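Local coordinates for protein TqaA (Penicillium aethiopicum, PDB 5DLK) that forms the terminal condensation-like part of a fungal nonribosomal peptide synthetase, a part that binds the phosphopantetheine arm and probably closes the finished peptide into a ring, at residues L299-R302 / D303-F306; L161-C164 / P165-H169; D318-E321 / S322-G325. All coordinates share one frame; numbering follows the deposited sequence.

Contact 1 (L299-R302 / D303-F306); sequences LGSR and DVVF
Leu299 opens the contact with one methyl, CD1, which lies 4.2 Å from CG1 of Val304 in a loose apolar touch. A branched aliphatic residue suits this end of helix 283-299, where it faces the start of the next strand and also reaches Ala242 in a nearby loop. Gly300 then takes the chain out of the helix with a positive phi of 62°, the Schellman motif, a backbone shape that a residue without a side chain adopts at little cost. Ser301 carries the polar part of the contact. Its hydroxyl stands anti to the backbone nitrogen (chi1 177°), which swings OG forward over the following peptides, and there it accepts a bond from Asp303 N at 3.1 Å. The bond is nearly straight, with an angle of 166° at the hydrogen. The same OG lies 3.9 Å from Val304 CG1, so the valine methyl is approached by both Leu299 and the serine. An alanine at this site would take away the acceptor, and Asp303 N would probably be left without its side-chain mate, with the bend between helix and strand less firmly fixed. Arg302 turns outward, its chain extended from CG to NE, and makes long, weak ion pairs with Glu339 and Asp340; a long charged residue suits so open a position. Asp303, next in line, sends its carboxylate away from the turn to a salt bridge with Arg334 on the adjacent strand 329-336. A serine oxygen receiving the N-H two residues ahead is the mark of an ST turn, and here, directly after a Schellman helix end, it leads helix 283-299 into strand 303-310 of the six-stranded sheet.

Contact 2 (L161-C164 / P165-H169); sequences LVSC and PGNEH
Cys164 and His169 lie side by side at the end of a beta hairpin, where strand 158-163 turns back into the antiparallel strand 169-177 through a type I turn from Cys164 to Asn167. The cysteine sulfur approaches the imidazole obliquely, 4.1 Å from the ring centroid and 33° off its normal. Within the histidine side chain SG lies nearest the root, 3.7 Å from CB and also from CG, and it is nearer still to the backbone O of His169, at 3.5 Å. The ring is brought to this side by its first torsion, CG being anti to the backbone nitrogen (chi1 179°). A small, polarisable sulfur suits a place against the imidazole, and the flat ring can lie beside both SG and Pro132, the start of helix 132-144. Ser163 and Asn167 meet differently: the amide oxygen OD1 of Asn167 comes in against Ser163 CB at 3.2 Å, and both residues touch Met81 of helix 81-94. Small serine admits that approach, and asparagine suits the positive phi that ends the turn. Pro165 fits the turn's second position, since its ring already fixes a negative phi; its CD packs tightly on Cys164 CB. Asn167 N closes the turn on Cys164 O at 2.7 Å, somewhat out of the carbonyl plane. The N-H of Cys164 runs almost straight (172° at the hydrogen) to His169 O, 2.9 Å away and close to the line of its carbonyl bond.

Contact 3 (D318-E321 / S322-G325); sequences DNIE and SLLG
The backbone from Asn319 to Leu323 winds through one helix-like turn, in which Asn319 O accepts from Ser322 N at 2.9 Å and from Leu323 N at 2.8 Å. The two donors come from different directions: Leu323 N lies almost in line with the carbonyl bond, whereas Ser322 N stands above the carbonyl plane, 59° out of it. Two N-H groups thus grip a single oxygen and fix how the turn is wound. Asn319 enters it with a positive phi of 65°, a conformation asparagine tolerates better than most residues, and its ND2 is anchored on Ser206 OG. On the apolar side of the turn, the side chains of Ile320 and Leu323 meet at a slant, CD1 of the isoleucine 4.1 Å from CD2 of the leucine. That leucine methyl also approaches Ile320 CA at 3.9 Å, so it rests on the backbone as much as on the side chain. A leucine is long enough to set one methyl against both. Its CG sits between the backbone nitrogen and the carbonyl carbon (chi1 67°), which brings the chain back against Asn319 O; Leu323 CB is 3.5 Å from this oxygen. Ser322 brings its hydroxyl OG to 3.8 Å from Asn319 CB, while Glu321, bent at its second torsion, remains exposed. The turn lies in the loop between strands 303-310 and 329-336, where Arg313 donates hydrogen bonds to Ile320 O and Leu323 O. Ile320 has its side chain about 7 Å from that of Asn311, which contacts phosphopantetheine in another structure of this protein, though none is bound here, while Ser322 and Leu324 touch helix 186-197 through Lys188 and Leu189.

In the fold
Along the chain the order is contact 2, contact 1, contact 3, all in the condensation-like domain. Contacts 1 and 2 lie on opposite sides of the chain's centre, with their own centres about 56 Å apart: contact 2 is a hairpin end in the five-stranded sheet, and contact 1 opens strand 303-310 of the six-stranded one. Contact 3 is more central, its centre about 36 Å from that of contact 1 and about 34 Å from that of contact 2, in the loop that follows the same strand 303-310. Contacts 1 and 2 therefore shape outlying turns of the two sheets, whereas contact 3 lies near the phosphopantetheine-binding region.

Contact 1 (L299-R302 / D303-F306)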
# COMPACT_ATOMS: atom_id res chain seq x y z
N LEU A 299 16.95 -15.40 16.79
CA LEU A 299 18.09 -14.50 16.89
C LEU A 299 18.84 -14.62 18.22
O LEU A 299 19.90 -14.04 18.38
CB LEU A 299 17.65 -13.04 16.69
CG LEU A 299 16.97 -12.73 15.35
CD1 LEU A 299 16.46 -11.28 15.34
CD2 LEU A 299 17.98 -12.97 14.21
N GLY A 300 18.25 -15.33 19.19
CA GLY A 300 18.80 -15.40 20.54
C GLY A 300 18.85 -14.03 21.19
O GLY A 300 19.83 -13.69 21.85
N SER A 301 17.78 -13.26 21.02
CA SER A 301 17.78 -11.85 21.35
C SER A 301 16.59 -11.45 22.21
O SER A 301 15.49 -11.96 22.01
CB SER A 301 17.78 -11.03 20.05
OG SER A 301 17.71 -9.63 20.32
N ARG A 302 16.80 -10.55 23.16
CA ARG A 302 15.66 -10.01 23.91
C ARG A 302 15.29 -8.60 23.46
O ARG A 302 14.56 -7.90 24.14
CB ARG A 302 15.97 -9.99 25.42
CG ARG A 302 16.04 -11.39 26.04
CD ARG A 302 16.29 -11.30 27.56
NE ARG A 302 16.49 -12.63 28.13
CZ ARG A 302 17.65 -13.27 28.15
NH1 ARG A 302 18.74 -12.69 27.68
NH2 ARG A 302 17.72 -14.49 28.68
N ASP A 303 15.81 -8.16 22.32
CA ASP A 303 15.53 -6.80 21.86
C ASP A 303 15.52 -6.86 20.35
O ASP A 303 16.58 -6.92 19.73
CB ASP A 303 16.62 -5.85 22.39
CG ASP A 303 16.40 -4.41 21.97
OD1 ASP A 303 15.28 -4.04 21.55
OD2 ASP A 303 17.36 -3.61 22.07
N VAL A 304 14.33 -6.93 19.74
CA VAL A 304 14.30 -7.15 18.29
C VAL A 304 13.66 -5.95 17.58
O VAL A 304 12.80 -5.26 18.15
CB VAL A 304 13.54 -8.44 17.92
CG1 VAL A 304 14.23 -9.67 18.54
CG2 VAL A 304 12.09 -8.35 18.33
N VAL A 305 14.13 -5.67 16.37
CA VAL A 305 13.54 -4.60 15.58
C VAL A 305 13.20 -5.16 14.22
O VAL A 305 14.04 -5.81 13.60
CB VAL A 305 14.49 -3.38 15.41
CG1 VAL A 305 13.81 -2.30 14.55
CG2 VAL A 305 14.86 -2.80 16.79
N PHE A 306 11.97 -4.98 13.78
CA PHE A 306 11.62 -5.39 12.41
C PHE A 306 10.68 -4.34 11.81
O PHE A 306 10.26 -3.42 12.50
CB PHE A 306 11.00 -6.81 12.38
CG PHE A 306 9.84 -7.01 13.33
CD1 PHE A 306 10.05 -7.30 14.68
CD2 PHE A 306 8.54 -6.89 12.88
CE1 PHE A 306 8.97 -7.49 15.55
CE2 PHE A 306 7.45 -7.07 13.74
CZ PHE A 306 7.67 -7.36 15.08

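Contact 2 (L161-C164 / P165-H169)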
# COMPACT_ATOMS: atom_id res chain seq x y z
N LEU A 161 -12.63 -0.50 -21.42
CA LEU A 161 -14.04 -0.88 -21.42
C LEU A 161 -14.24 -1.93 -22.51
O LEU A 161 -14.04 -1.62 -23.68
CB LEU A 161 -14.92 0.35 -21.68
CG LEU A 161 -16.41 0.26 -21.41
CD1 LEU A 161 -16.64 -0.25 -20.00
CD2 LEU A 161 -17.02 1.65 -21.57
N VAL A 162 -14.56 -3.15 -22.11
CA VAL A 162 -14.65 -4.27 -23.05
C VAL A 162 -16.09 -4.78 -23.09
O VAL A 162 -16.63 -5.20 -22.07
CB VAL A 162 -13.68 -5.41 -22.67
CG1 VAL A 162 -13.78 -6.56 -23.64
CG2 VAL A 162 -12.25 -4.89 -22.65
N SER A 163 -16.71 -4.73 -24.27
CA SER A 163 -18.15 -4.96 -24.38
C SER A 163 -18.53 -6.14 -25.28
O SER A 163 -17.92 -6.35 -26.32
CB SER A 163 -18.84 -3.71 -24.95
OG SER A 163 -18.65 -2.59 -24.11
N CYS A 164 -19.54 -6.89 -24.86
CA CYS A 164 -20.23 -7.81 -25.75
C CYS A 164 -21.17 -7.01 -26.65
O CYS A 164 -21.67 -5.96 -26.24
CB CYS A 164 -21.02 -8.85 -24.96
SG CYS A 164 -20.03 -9.92 -23.91
N PRO A 165 -21.44 -7.53 -27.87
CA PRO A 165 -22.30 -6.87 -28.87
C PRO A 165 -23.56 -6.14 -28.36
O PRO A 165 -23.86 -5.06 -28.88
CB PRO A 165 -22.69 -8.04 -29.77
CG PRO A 165 -21.44 -8.84 -29.83
CD PRO A 165 -20.83 -8.74 -28.42
N GLY A 166 -24.28 -6.68 -27.39
CA GLY A 166 -25.43 -5.94 -26.88
C GLY A 166 -25.16 -4.84 -25.84
O GLY A 166 -26.09 -4.15 -25.42
N ASN A 167 -23.90 -4.67 -25.44
CA ASN A 167 -23.54 -3.78 -24.32
C ASN A 167 -24.31 -4.09 -23.04
O ASN A 167 -24.52 -3.20 -22.20
CB ASN A 167 -23.74 -2.31 -24.69
CG ASN A 167 -22.70 -1.80 -25.67
OD1 ASN A 167 -21.62 -2.36 -25.78
ND2 ASN A 167 -23.02 -0.72 -26.37
N GLU A 168 -24.72 -5.34 -22.86
CA GLU A 168 -25.40 -5.76 -21.64
C GLU A 168 -24.52 -6.72 -20.83
O GLU A 168 -24.94 -7.26 -19.80
CB GLU A 168 -26.75 -6.39 -21.97
CG GLU A 168 -27.63 -5.47 -22.82
CD GLU A 168 -29.04 -6.00 -23.04
OE1 GLU A 168 -29.23 -7.24 -23.02
OE2 GLU A 168 -29.95 -5.16 -23.23
N HIS A 169 -23.31 -6.92 -21.32
CA HIS A 169 -22.24 -7.64 -20.61
C HIS A 169 -20.95 -6.91 -20.95
O HIS A 169 -20.48 -6.94 -22.09
CB HIS A 169 -22.18 -9.11 -21.01
CG HIS A 169 -21.08 -9.88 -20.33
ND1 HIS A 169 -20.92 -11.23 -20.50
CD2 HIS A 169 -20.09 -9.48 -19.49
CE1 HIS A 169 -19.87 -11.64 -19.79
NE2 HIS A 169 -19.35 -10.59 -19.18

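Contact 3 (D318-E321 / S322-G325)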
# COMPACT_ATOMS: atom_id res chain seq x y z
N ASP A 318 -7.44 18.11 7.18
CA ASP A 318 -8.77 17.90 6.62
C ASP A 318 -8.74 16.77 5.60
O ASP A 318 -7.81 16.70 4.79
CB ASP A 318 -9.31 19.18 5.98
CG ASP A 318 -9.51 20.30 6.98
OD1 ASP A 318 -9.78 20.00 8.17
OD2 ASP A 318 -9.39 21.48 6.59
N ASN A 319 -9.74 15.90 5.67
CA ASN A 319 -9.92 14.79 4.73
C ASN A 319 -8.82 13.73 4.79
O ASN A 319 -8.69 12.93 3.87
CB ASN A 319 -10.02 15.31 3.30
CG ASN A 319 -11.11 16.33 3.14
OD1 ASN A 319 -12.19 16.20 3.73
ND2 ASN A 319 -10.85 17.36 2.34
N ILE A 320 -8.05 13.71 5.88
CA ILE A 320 -6.98 12.72 6.03
C ILE A 320 -7.55 11.30 5.91
O ILE A 320 -6.90 10.40 5.40
CB ILE A 320 -6.22 12.91 7.38
CG1 ILE A 320 -5.01 11.97 7.46
CG2 ILE A 320 -7.14 12.69 8.57
CD1 ILE A 320 -4.03 12.13 6.33
N GLU A 321 -8.79 11.14 6.36
CA GLU A 321 -9.48 9.85 6.36
C GLU A 321 -9.88 9.37 4.97
O GLU A 321 -10.10 8.18 4.76
CB GLU A 321 -10.74 9.94 7.24
CG GLU A 321 -11.73 11.06 6.84
CD GLU A 321 -11.34 12.44 7.38
OE1 GLU A 321 -10.47 12.50 8.28
OE2 GLU A 321 -11.91 13.45 6.92
N SER A 322 -9.95 10.30 4.02
CA SER A 322 -10.55 9.97 2.73
C SER A 322 -9.74 10.39 1.50
O SER A 322 -10.10 10.01 0.38
CB SER A 322 -11.95 10.61 2.65
OG SER A 322 -11.87 12.02 2.72
N LEU A 323 -8.66 11.15 1.67
CA LEU A 323 -7.89 11.58 0.51
C LEU A 323 -7.26 10.37 -0.16
O LEU A 323 -6.84 9.42 0.51
CB LEU A 323 -6.82 12.62 0.88
CG LEU A 323 -5.61 12.26 1.75
CD1 LEU A 323 -4.43 11.83 0.90
CD2 LEU A 323 -5.23 13.46 2.62
N LEU A 324 -7.22 10.39 -1.49
CA LEU A 324 -6.78 9.23 -2.25
C LEU A 324 -5.29 9.28 -2.55
O LEU A 324 -4.77 10.25 -3.10
CB LEU A 324 -7.57 9.11 -3.56
CG LEU A 324 -7.31 7.87 -4.42
CD1 LEU A 324 -7.74 6.59 -3.72
CD2 LEU A 324 -8.03 8.03 -5.78
N GLY A 325 -4.59 8.21 -2.18
CA GLY A 325 -3.17 8.15 -2.43
C GLY A 325 -2.55 7.07 -1.56
O GLY A 325 -3.26 6.37 -0.85